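Local coordinates for protein glycosyltransferase Gtf1 (Streptococcus pneumoniae, PDB 4PQG) that belongs to the GT-B glycosyltransferases, carries an extended beta-sheet domain and is seen here with uridine-5'-diphosphate bound in a pocket, at residues 81-86 against 150-155; 251-256 against 288-293; 329-334 against 404-409. All blocks are in the same frame, centred on the assembly; numbering follows the deposited sequence.

Interaction 1: 81-86 against 150-155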
loop_
_atom_site.group_PDB
_atom_site.type_symbol
_atom_site.label_atom_id
_atom_site.label_comp_id
_atom_site.label_asym_id
_atom_site.label_seq_id
_atom_site.Cartn_x
_atom_site.Cartn_y
_atom_site.Cartn_z
ATOM N N LYS A 81 5.958 13.296 18.372
ATOM C CA LYS A 81 4.687 12.811 17.840
ATOM C C LYS A 81 4.717 12.754 16.312
ATOM O O LYS A 81 5.379 13.573 15.669
ATOM C CB LYS A 81 3.521 13.708 18.291
ATOM C CG LYS A 81 3.359 13.861 19.798
ATOM C CD LYS A 81 3.257 12.522 20.517
ATOM C CE LYS A 81 3.263 12.731 22.026
ATOM N NZ LYS A 81 3.610 11.478 22.754
ATOM N N ILE A 82 3.988 11.791 15.746
ATOM C CA ILE A 82 3.724 11.751 14.312
ATOM C C ILE A 82 3.094 13.083 13.917
ATOM O O ILE A 82 2.036 13.440 14.434
ATOM C CB ILE A 82 2.771 10.583 13.948
ATOM C CG1 ILE A 82 3.404 9.223 14.299
ATOM C CG2 ILE A 82 2.377 10.628 12.472
ATOM C CD1 ILE A 82 4.669 8.902 13.514
ATOM N N ALA A 83 3.742 13.807 13.005
ATOM C CA ALA A 83 3.337 15.175 12.646
ATOM C C ALA A 83 3.863 15.586 11.270
ATOM O O ALA A 83 4.855 15.055 10.815
ATOM C CB ALA A 83 3.833 16.155 13.706
ATOM N N PRO A 84 3.202 16.549 10.606
ATOM C CA PRO A 84 3.725 17.105 9.357
ATOM C C PRO A 84 5.045 17.846 9.559
ATOM O O PRO A 84 5.324 18.298 10.677
ATOM C CB PRO A 84 2.647 18.111 8.933
ATOM C CG PRO A 84 1.408 17.722 9.673
ATOM C CD PRO A 84 1.865 17.083 10.945
ATOM N N THR A 85 5.842 17.963 8.499
ATOM C CA THR A 85 7.054 18.777 8.521
ATOM C C THR A 85 6.662 20.248 8.589
ATOM O O THR A 85 5.871 20.719 7.772
ATOM C CB THR A 85 7.968 18.529 7.295
ATOM O OG1 THR A 85 8.461 17.178 7.319
ATOM C CG2 THR A 85 9.162 19.490 7.296
ATOM N N SER A 86 7.192 20.959 9.584
ATOM C CA SER A 86 6.958 22.402 9.704
ATOM C C SER A 86 8.247 23.181 9.942
ATOM O O SER A 86 8.230 24.407 10.017
ATOM C CB SER A 86 5.935 22.697 10.795
ATOM O OG SER A 86 6.327 22.122 12.022
ATOM N N PHE A 150 13.388 16.005 9.599
ATOM C CA PHE A 150 12.561 16.958 10.368
ATOM C C PHE A 150 11.049 16.764 10.219
ATOM O O PHE A 150 10.550 16.476 9.111
ATOM C CB PHE A 150 12.888 18.412 9.963
ATOM C CG PHE A 150 14.355 18.753 10.011
ATOM C CD1 PHE A 150 14.969 19.122 11.212
ATOM C CD2 PHE A 150 15.120 18.734 8.851
ATOM C CE1 PHE A 150 16.319 19.448 11.252
ATOM C CE2 PHE A 150 16.471 19.049 8.886
ATOM C CZ PHE A 150 17.072 19.408 10.088
ATOM N N SER A 151 10.328 16.920 11.334
ATOM C CA SER A 151 8.852 17.071 11.336
ATOM C C SER A 151 8.603 18.473 11.899
ATOM O O SER A 151 8.835 19.445 11.192
ATOM C CB SER A 151 8.142 15.976 12.144
ATOM O OG SER A 151 8.671 15.850 13.461
ATOM N N TYR A 152 8.211 18.592 13.168
ATOM C CA TYR A 152 8.207 19.916 13.833
ATOM C C TYR A 152 9.551 20.204 14.516
ATOM O O TYR A 152 9.807 21.326 14.949
ATOM C CB TYR A 152 7.044 20.064 14.815
ATOM C CG TYR A 152 6.961 19.007 15.918
ATOM C CD1 TYR A 152 7.508 19.235 17.192
ATOM C CD2 TYR A 152 6.294 17.801 15.700
ATOM C CE1 TYR A 152 7.408 18.269 18.196
ATOM C CE2 TYR A 152 6.182 16.839 16.698
ATOM C CZ TYR A 152 6.732 17.074 17.944
ATOM O OH TYR A 152 6.605 16.085 18.907
ATOM N N THR A 153 10.394 19.172 14.611
ATOM C CA THR A 153 11.786 19.314 15.042
ATOM C C THR A 153 12.572 18.163 14.414
ATOM O O THR A 153 11.982 17.298 13.762
ATOM C CB THR A 153 11.927 19.319 16.581
ATOM O OG1 THR A 153 13.263 19.689 16.937
ATOM C CG2 THR A 153 11.581 17.955 17.183
ATOM N N ARG A 154 13.891 18.147 14.602
ATOM C CA ARG A 154 14.703 17.020 14.129
ATOM C C ARG A 154 14.405 15.757 14.917
ATOM O O ARG A 154 14.587 15.721 16.123
ATOM C CB ARG A 154 16.193 17.340 14.210
ATOM C CG ARG A 154 17.075 16.135 13.879
ATOM C CD ARG A 154 18.537 16.513 13.965
ATOM N NE ARG A 154 18.958 16.763 15.339
ATOM C CZ ARG A 154 20.186 17.143 15.671
ATOM N NH1 ARG A 154 21.101 17.311 14.710
ATOM N NH2 ARG A 154 20.511 17.331 16.959
ATOM N N TYR A 155 13.960 14.713 14.219
ATOM C CA TYR A 155 13.683 13.446 14.860
ATOM C C TYR A 155 14.757 12.352 14.638
ATOM O O TYR A 155 14.812 11.405 15.404
ATOM C CB TYR A 155 12.285 12.934 14.470
ATOM C CG TYR A 155 12.084 12.614 12.988
ATOM C CD1 TYR A 155 12.427 11.357 12.454
ATOM C CD2 TYR A 155 11.502 13.544 12.140
ATOM C CE1 TYR A 155 12.205 11.060 11.111
ATOM C CE2 TYR A 155 11.285 13.266 10.796
ATOM C CZ TYR A 155 11.634 12.029 10.286
ATOM O OH TYR A 155 11.385 11.796 8.955
HETATM O O HOH W 1 7.325 13.421 13.785
#
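Phe150 meets Thr85 through its carbonyl. Thr85 OG1 donates to Phe150 O at 2.8 Å, with the hydroxyl tilted 27° from the carbonyl plane. The Thr85 hydroxyl also bonds Asn55. The Phe150 ring turns away from this contact, toward Tyr95 and Val87.

Ser151 comes next and sits closest to the other backbone. Its O takes the N-H of Ser86 at 2.8 Å. This bond is nearly straight at hydrogen, although the donor lies well above the carbonyl plane. Thr85 CA adds a CA-H...O contact to Ser151 O at 3.3 Å. The side chain serves a different partner. Ser151 OG lies 2.8 Å from a water, and that water donates to Lys81 O.

Tyr152 reaches back along the loop. Its CG stands between the backbone N and the carbonyl carbon (chi1 57°), and from there the ring runs past Ala83 toward Lys81. Tyr152 CB has Ser86 OG beside it at 3.5 Å. On the ring itself, Tyr152 CD2 touches Ala83 CB at 3.6 Å. The methyl sits at the ring edge, near its plane. Tyr152 OH accepts from Lys81 N at 2.9 Å and also bonds Glu177. The phenol oxygen thus ties the start of 81-86 to the sheet domain, while CA and CB of Tyr152 lie by Ser86 OG.

Residues 151-153 form the turn between antiparallel strands 143-150 and 154-163, and Ser151 N bonds Thr153 O within it. Loop 81-86 lies over this hairpin turn. Its other side meets helix 56-63 through Ile82 and Pro84, and strand 70-72 through Ile82.

Interaction 2: 251-256 against 288-293. With NAG (2-acetamido-2-deoxy-beta-D-glucopyranose), chain D.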
loop_
_atom_site.group_PDB
_atom_site.type_symbol
_atom_site.label_atom_id
_atom_site.label_comp_id
_atom_site.label_asym_id
_atom_site.label_seq_id
_atom_site.Cartn_x
_atom_site.Cartn_y
_atom_site.Cartn_z
ATOM N N ALA A 251 -3.660 -11.480 -0.912
ATOM C CA ALA A 251 -3.645 -11.920 -2.307
ATOM C C ALA A 251 -3.970 -13.420 -2.351
ATOM O O ALA A 251 -4.297 -14.020 -1.310
ATOM C CB ALA A 251 -2.269 -11.639 -2.903
ATOM N N GLU A 252 -3.891 -14.023 -3.540
ATOM C CA GLU A 252 -3.925 -15.486 -3.680
ATOM C C GLU A 252 -2.834 -16.080 -2.781
ATOM O O GLU A 252 -1.755 -15.518 -2.686
ATOM C CB GLU A 252 -3.688 -15.861 -5.144
ATOM C CG GLU A 252 -3.788 -17.346 -5.469
ATOM C CD GLU A 252 -5.156 -17.920 -5.147
ATOM O OE1 GLU A 252 -5.969 -18.090 -6.076
ATOM O OE2 GLU A 252 -5.440 -18.187 -3.956
ATOM N N HIS A 253 -3.097 -17.212 -2.124
ATOM C CA HIS A 253 -2.285 -17.601 -0.962
ATOM C C HIS A 253 -1.494 -18.867 -1.152
ATOM O O HIS A 253 -0.851 -19.348 -0.207
ATOM C CB HIS A 253 -3.208 -17.762 0.242
ATOM C CG HIS A 253 -4.239 -18.824 0.020
ATOM N ND1 HIS A 253 -5.441 -18.555 -0.539
ATOM C CD2 HIS A 253 -4.171 -20.199 0.184
ATOM C CE1 HIS A 253 -6.122 -19.705 -0.696
ATOM N NE2 HIS A 253 -5.341 -20.714 -0.253
ATOM N N TYR A 254 -1.527 -19.424 -2.357
ATOM C CA TYR A 254 -0.773 -20.631 -2.682
ATOM C C TYR A 254 -0.488 -20.630 -4.189
ATOM O O TYR A 254 -1.106 -19.873 -4.938
ATOM C CB TYR A 254 -1.572 -21.876 -2.275
ATOM C CG TYR A 254 -2.639 -22.255 -3.279
ATOM C CD1 TYR A 254 -2.482 -23.387 -4.095
ATOM C CD2 TYR A 254 -3.782 -21.466 -3.451
ATOM C CE1 TYR A 254 -3.443 -23.729 -5.033
ATOM C CE2 TYR A 254 -4.742 -21.797 -4.403
ATOM C CZ TYR A 254 -4.563 -22.929 -5.180
ATOM O OH TYR A 254 -5.505 -23.280 -6.114
ATOM N N SER A 255 0.454 -21.458 -4.627
ATOM C CA SER A 255 0.777 -21.568 -6.043
ATOM C C SER A 255 0.153 -22.815 -6.636
ATOM O O SER A 255 0.528 -23.962 -6.312
ATOM C CB SER A 255 2.281 -21.552 -6.282
ATOM O OG SER A 255 2.826 -20.329 -5.812
ATOM N N GLU A 256 -0.827 -22.570 -7.497
ATOM C CA GLU A 256 -1.557 -23.638 -8.141
ATOM C C GLU A 256 -0.639 -24.521 -8.981
ATOM O O GLU A 256 -0.726 -25.742 -8.900
ATOM C CB GLU A 256 -2.680 -23.070 -8.999
ATOM C CG GLU A 256 -3.733 -24.103 -9.323
ATOM C CD GLU A 256 -4.891 -23.552 -10.135
ATOM O OE1 GLU A 256 -4.820 -22.392 -10.609
ATOM O OE2 GLU A 256 -5.884 -24.298 -10.294
ATOM N N ASP A 288 -15.738 -15.421 0.244
ATOM C CA ASP A 288 -16.091 -16.762 0.696
ATOM C C ASP A 288 -15.418 -17.863 -0.107
ATOM O O ASP A 288 -15.169 -18.929 0.427
ATOM C CB ASP A 288 -17.609 -16.991 0.658
ATOM C CG ASP A 288 -18.332 -16.295 1.794
ATOM O OD1 ASP A 288 -17.770 -16.201 2.907
ATOM O OD2 ASP A 288 -19.467 -15.841 1.560
ATOM N N ARG A 289 -15.170 -17.631 -1.391
ATOM C CA ARG A 289 -14.456 -18.620 -2.188
ATOM C C ARG A 289 -13.034 -18.844 -1.650
ATOM O O ARG A 289 -12.599 -19.984 -1.528
ATOM C CB ARG A 289 -14.443 -18.244 -3.671
ATOM C CG ARG A 289 -13.793 -19.265 -4.605
ATOM C CD ARG A 289 -14.385 -20.675 -4.540
ATOM N NE ARG A 289 -13.541 -21.637 -5.259
ATOM C CZ ARG A 289 -13.431 -22.932 -4.960
ATOM N NH1 ARG A 289 -14.107 -23.451 -3.945
ATOM N NH2 ARG A 289 -12.626 -23.715 -5.667
ATOM N N GLN A 290 -12.312 -17.768 -1.320
ATOM C CA GLN A 290 -10.966 -17.958 -0.766
ATOM C C GLN A 290 -11.059 -18.629 0.593
ATOM O O GLN A 290 -10.232 -19.478 0.931
ATOM C CB GLN A 290 -10.177 -16.659 -0.664
ATOM C CG GLN A 290 -8.716 -16.901 -0.276
ATOM C CD GLN A 290 -7.821 -15.710 -0.541
ATOM O OE1 GLN A 290 -8.271 -14.563 -0.549
ATOM N NE2 GLN A 290 -6.538 -15.981 -0.761
ATOM N N ASN A 291 -12.093 -18.264 1.344
ATOM C CA ASN A 291 -12.354 -18.866 2.642
ATOM C C ASN A 291 -12.423 -20.389 2.525
ATOM O O ASN A 291 -11.676 -21.101 3.202
ATOM C CB ASN A 291 -13.630 -18.264 3.259
ATOM C CG ASN A 291 -13.820 -18.648 4.720
ATOM O OD1 ASN A 291 -13.532 -19.774 5.124
ATOM N ND2 ASN A 291 -14.310 -17.710 5.515
ATOM N N GLU A 292 -13.279 -20.881 1.627
ATOM C CA GLU A 292 -13.480 -22.322 1.442
ATOM C C GLU A 292 -12.224 -23.029 0.926
ATOM O O GLU A 292 -11.872 -24.120 1.397
ATOM C CB GLU A 292 -14.644 -22.571 0.478
ATOM C CG GLU A 292 -15.963 -21.966 0.944
ATOM C CD GLU A 292 -16.994 -21.879 -0.168
ATOM O OE1 GLU A 292 -16.983 -22.762 -1.058
ATOM O OE2 GLU A 292 -17.811 -20.925 -0.147
ATOM N N VAL A 293 -11.554 -22.408 -0.042
ATOM C CA VAL A 293 -10.294 -22.941 -0.580
ATOM C C VAL A 293 -9.270 -23.139 0.537
ATOM O O VAL A 293 -8.722 -24.228 0.712
ATOM C CB VAL A 293 -9.716 -22.021 -1.688
ATOM C CG1 VAL A 293 -8.261 -22.376 -1.984
ATOM C CG2 VAL A 293 -10.555 -22.130 -2.954
HETATM C C1 NAG D . -3.831 -7.101 -2.790
HETATM C C2 NAG D . -4.446 -8.081 -3.780
HETATM C C3 NAG D . -5.774 -7.349 -4.014
HETATM C C4 NAG D . -6.478 -6.986 -2.697
HETATM C C5 NAG D . -5.494 -6.298 -1.711
HETATM C C6 NAG D . -6.117 -5.827 -0.401
HETATM C C7 NAG D . -3.618 -9.231 -5.763
HETATM C C8 NAG D . -2.829 -9.069 -7.031
HETATM N N2 NAG D . -3.720 -8.136 -5.027
HETATM O O1 NAG D . -2.476 -6.757 -2.845
HETATM O O3 NAG D . -6.631 -8.063 -4.888
HETATM O O4 NAG D . -7.538 -6.109 -2.994
HETATM O O5 NAG D . -4.423 -7.225 -1.515
HETATM O O6 NAG D . -6.481 -6.985 0.316
HETATM O O7 NAG D . -4.112 -10.327 -5.454
#
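Gln290 reaches from its helix to two acceptors on 251-256, and the polar contact rests on its amide nitrogen. Gln290 NE2 donates one hydrogen to Ala251 O at 3.0 Å and the other to His253 ND1 at 2.8 Å. Both bonds are nearly straight, at 168° and 171°. Both acceptors lie in the amide plane of Gln290. NE2 also lies close to the ring plane of His253, so it comes to the imidazole at its edge. Gln290 CG is anti to the backbone N (chi1 -172°) and the chain runs on extended, which carries the amide across to the loop.

The other ring nitrogen, His253 NE2, bonds Gln297. The imidazole is therefore held at both nitrogens by glutamines of one helix. Glu252 OE2 accepts from His253 N at 3.1 Å through its anti lone pair, and it also bonds Tyr435.

Van der Waals contacts are few. Val293 CG1 meets the edge of the imidazole at His253 CE1, 3.7 Å away. Within the loop, Tyr254 CD2 lies 3.6 Å above one face of the His253 ring, offset toward its rim. Val293 CG1 reaches Tyr254 CE2 as well, more loosely.

At the start of the loop, Ala251 CB lies 3.4 Å from O7 of NAG. His250 bonds the same ligand.

The loop follows strand 244-248, and helix 288-301 follows strand 282-285. These strands are neighbours in the parallel sheet of one Rossmann-like half. The contact joins what comes after each of them, and Tyr435 packs against both Gln290 and His253.

Interaction 3: 329-334 against 404-409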
loop_
_atom_site.group_PDB
_atom_site.type_symbol
_atom_site.label_atom_id
_atom_site.label_comp_id
_atom_site.label_asym_id
_atom_site.label_seq_id
_atom_site.Cartn_x
_atom_site.Cartn_y
_atom_site.Cartn_z
ATOM N N PHE A 329 -17.259 6.414 -24.990
ATOM C CA PHE A 329 -16.210 5.484 -25.419
ATOM C C PHE A 329 -14.945 5.550 -24.540
ATOM O O PHE A 329 -13.883 5.095 -24.946
ATOM C CB PHE A 329 -15.845 5.698 -26.896
ATOM C CG PHE A 329 -17.021 5.617 -27.844
ATOM C CD1 PHE A 329 -17.545 4.381 -28.231
ATOM C CD2 PHE A 329 -17.591 6.773 -28.362
ATOM C CE1 PHE A 329 -18.620 4.306 -29.113
ATOM C CE2 PHE A 329 -18.663 6.707 -29.247
ATOM C CZ PHE A 329 -19.175 5.471 -29.624
ATOM N N SER A 330 -15.057 6.126 -23.347
ATOM C CA SER A 330 -13.884 6.241 -22.467
ATOM C C SER A 330 -13.667 4.984 -21.613
ATOM O O SER A 330 -14.589 4.502 -20.955
ATOM C CB SER A 330 -13.968 7.502 -21.596
ATOM O OG SER A 330 -15.059 7.434 -20.706
ATOM N N LEU A 331 -12.433 4.480 -21.626
ATOM C CA LEU A 331 -12.050 3.296 -20.857
ATOM C C LEU A 331 -11.051 3.665 -19.747
ATOM O O LEU A 331 -10.280 4.610 -19.883
ATOM C CB LEU A 331 -11.462 2.214 -21.787
ATOM C CG LEU A 331 -12.293 1.837 -23.030
ATOM C CD1 LEU A 331 -11.518 0.913 -23.961
ATOM C CD2 LEU A 331 -13.625 1.215 -22.656
ATOM N N ILE A 332 -11.087 2.918 -18.649
ATOM C CA ILE A 332 -10.199 3.186 -17.515
ATOM C C ILE A 332 -9.654 1.875 -16.914
ATOM O O ILE A 332 -10.326 0.841 -16.965
ATOM C CB ILE A 332 -10.896 4.108 -16.456
ATOM C CG1 ILE A 332 -9.956 4.416 -15.275
ATOM C CG2 ILE A 332 -12.218 3.512 -15.995
ATOM C CD1 ILE A 332 -10.586 5.296 -14.211
ATOM N N THR A 333 -8.411 1.914 -16.430
ATOM C CA THR A 333 -7.884 0.900 -15.513
ATOM C C THR A 333 -7.074 1.608 -14.431
ATOM O O THR A 333 -6.595 2.730 -14.639
ATOM C CB THR A 333 -7.068 -0.215 -16.208
ATOM O OG1 THR A 333 -6.970 -1.338 -15.326
ATOM C CG2 THR A 333 -5.670 0.231 -16.571
ATOM N N ALA A 334 -6.969 0.979 -13.266
ATOM C CA ALA A 334 -6.310 1.616 -12.118
ATOM C C ALA A 334 -5.608 0.542 -11.309
ATOM O O ALA A 334 -6.254 -0.327 -10.721
ATOM C CB ALA A 334 -7.309 2.392 -11.262
ATOM N N VAL A 404 -16.410 2.443 -18.986
ATOM C CA VAL A 404 -16.126 1.033 -18.743
ATOM C C VAL A 404 -14.730 0.864 -18.121
ATOM O O VAL A 404 -13.796 1.577 -18.487
ATOM C CB VAL A 404 -16.192 0.204 -20.051
ATOM C CG1 VAL A 404 -15.823 -1.268 -19.799
ATOM C CG2 VAL A 404 -17.578 0.298 -20.700
ATOM N N TYR A 405 -14.614 -0.088 -17.199
ATOM C CA TYR A 405 -13.344 -0.422 -16.556
ATOM C C TYR A 405 -12.798 -1.718 -17.156
ATOM O O TYR A 405 -13.546 -2.681 -17.313
ATOM C CB TYR A 405 -13.536 -0.598 -15.036
ATOM C CG TYR A 405 -12.229 -0.813 -14.287
ATOM C CD1 TYR A 405 -11.580 0.250 -13.661
ATOM C CD2 TYR A 405 -11.641 -2.083 -14.212
ATOM C CE1 TYR A 405 -10.371 0.058 -12.991
ATOM C CE2 TYR A 405 -10.430 -2.281 -13.555
ATOM C CZ TYR A 405 -9.803 -1.209 -12.949
ATOM O OH TYR A 405 -8.602 -1.405 -12.297
ATOM N N LEU A 406 -11.492 -1.730 -17.445
ATOM C CA LEU A 406 -10.758 -2.912 -17.943
ATOM C C LEU A 406 -9.676 -3.443 -16.974
ATOM O O LEU A 406 -8.935 -2.681 -16.391
ATOM C CB LEU A 406 -10.053 -2.562 -19.257
ATOM C CG LEU A 406 -10.846 -1.974 -20.424
ATOM C CD1 LEU A 406 -9.905 -1.753 -21.601
ATOM C CD2 LEU A 406 -11.988 -2.910 -20.802
ATOM N N THR A 407 -9.563 -4.766 -16.877
ATOM C CA THR A 407 -8.534 -5.430 -16.077
ATOM C C THR A 407 -8.120 -6.664 -16.852
ATOM O O THR A 407 -8.969 -7.379 -17.405
ATOM C CB THR A 407 -9.046 -5.843 -14.663
ATOM O OG1 THR A 407 -8.167 -6.833 -14.102
ATOM C CG2 THR A 407 -10.466 -6.441 -14.733
ATOM N N ALA A 408 -6.806 -6.862 -16.904
ATOM C CA ALA A 408 -6.168 -8.059 -17.429
ATOM C C ALA A 408 -5.351 -8.743 -16.332
ATOM O O ALA A 408 -4.485 -9.569 -16.606
ATOM C CB ALA A 408 -5.285 -7.678 -18.598
ATOM N N SER A 409 -5.605 -8.365 -15.079
ATOM C CA SER A 409 -4.977 -9.037 -13.960
ATOM C C SER A 409 -5.365 -10.509 -13.958
ATOM O O SER A 409 -6.548 -10.863 -14.128
ATOM C CB SER A 409 -5.374 -8.377 -12.629
ATOM O OG SER A 409 -4.837 -9.099 -11.536
#
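Tyr405 leans across its neighbouring strand and brings its hydroxyl to Ala334. Its CG is anti to the backbone N (chi1 -174°), and the ring built on it lies by Ile332. Ile332 O lies 3.5 Å above one face of the ring, toward the rim. Tyr405 OH accepts from Ala334 N at 3.0 Å, and it also bonds Thr417.

Thr333 adds a second side-chain bond. Its OG1 is anti to the backbone N (chi1 -162°) and donates to Leu406 O at 2.6 Å. The backbone bonds proper come earlier. Ile332 N donates to Val404 O at 3.0 Å, and Leu406 N to Ile332 O at 2.9 Å. A weak bond joins Val404 N to Ser330 O. The parallel pattern would next pair Ala334 N with Leu406 O. Here the phenol takes that N-H and the threonine hydroxyl fills that carbonyl.

Leu331 and Val404 lie side by side on one face of the sheet, with Leu331 CD2 3.8 Å from Val404 CB. Leu331 CD1 also touches Leu406 CD1 at 3.9 Å. On the other face Ile332 CG2 approaches the Tyr405 ring at CD1.

Strand 330-334 lies between 361-365 and 404-406 in the parallel sheet of the second Rossmann-like half. Strand 428-431 follows beyond 404-406. Helix 343-353, in the beta-alpha-beta crossover from 330-334 to 361-365, covers Leu331 and Leu406.

In the fold
Interaction 3 is a core contact, with every touching residue buried. Interactions 1 and 2 are only partly buried. Interaction 1 stands apart, with its centre about 42 Å from that of interaction 2 and 40 Å from that of interaction 3. It joins a loop to a hairpin turn of the extended beta-sheet domain, and a water takes part. Interactions 2 and 3 belong to the two halves of the GT-B fold, and their nearest atoms are about 9 Å apart. The former joins loop to helix through hydrogen bonds from a glutamine side-chain amide, near NAG. The latter pairs strands by backbone bonds, with two side-chain hydroxyls taking over at the end. No two contacts share a strand or helix.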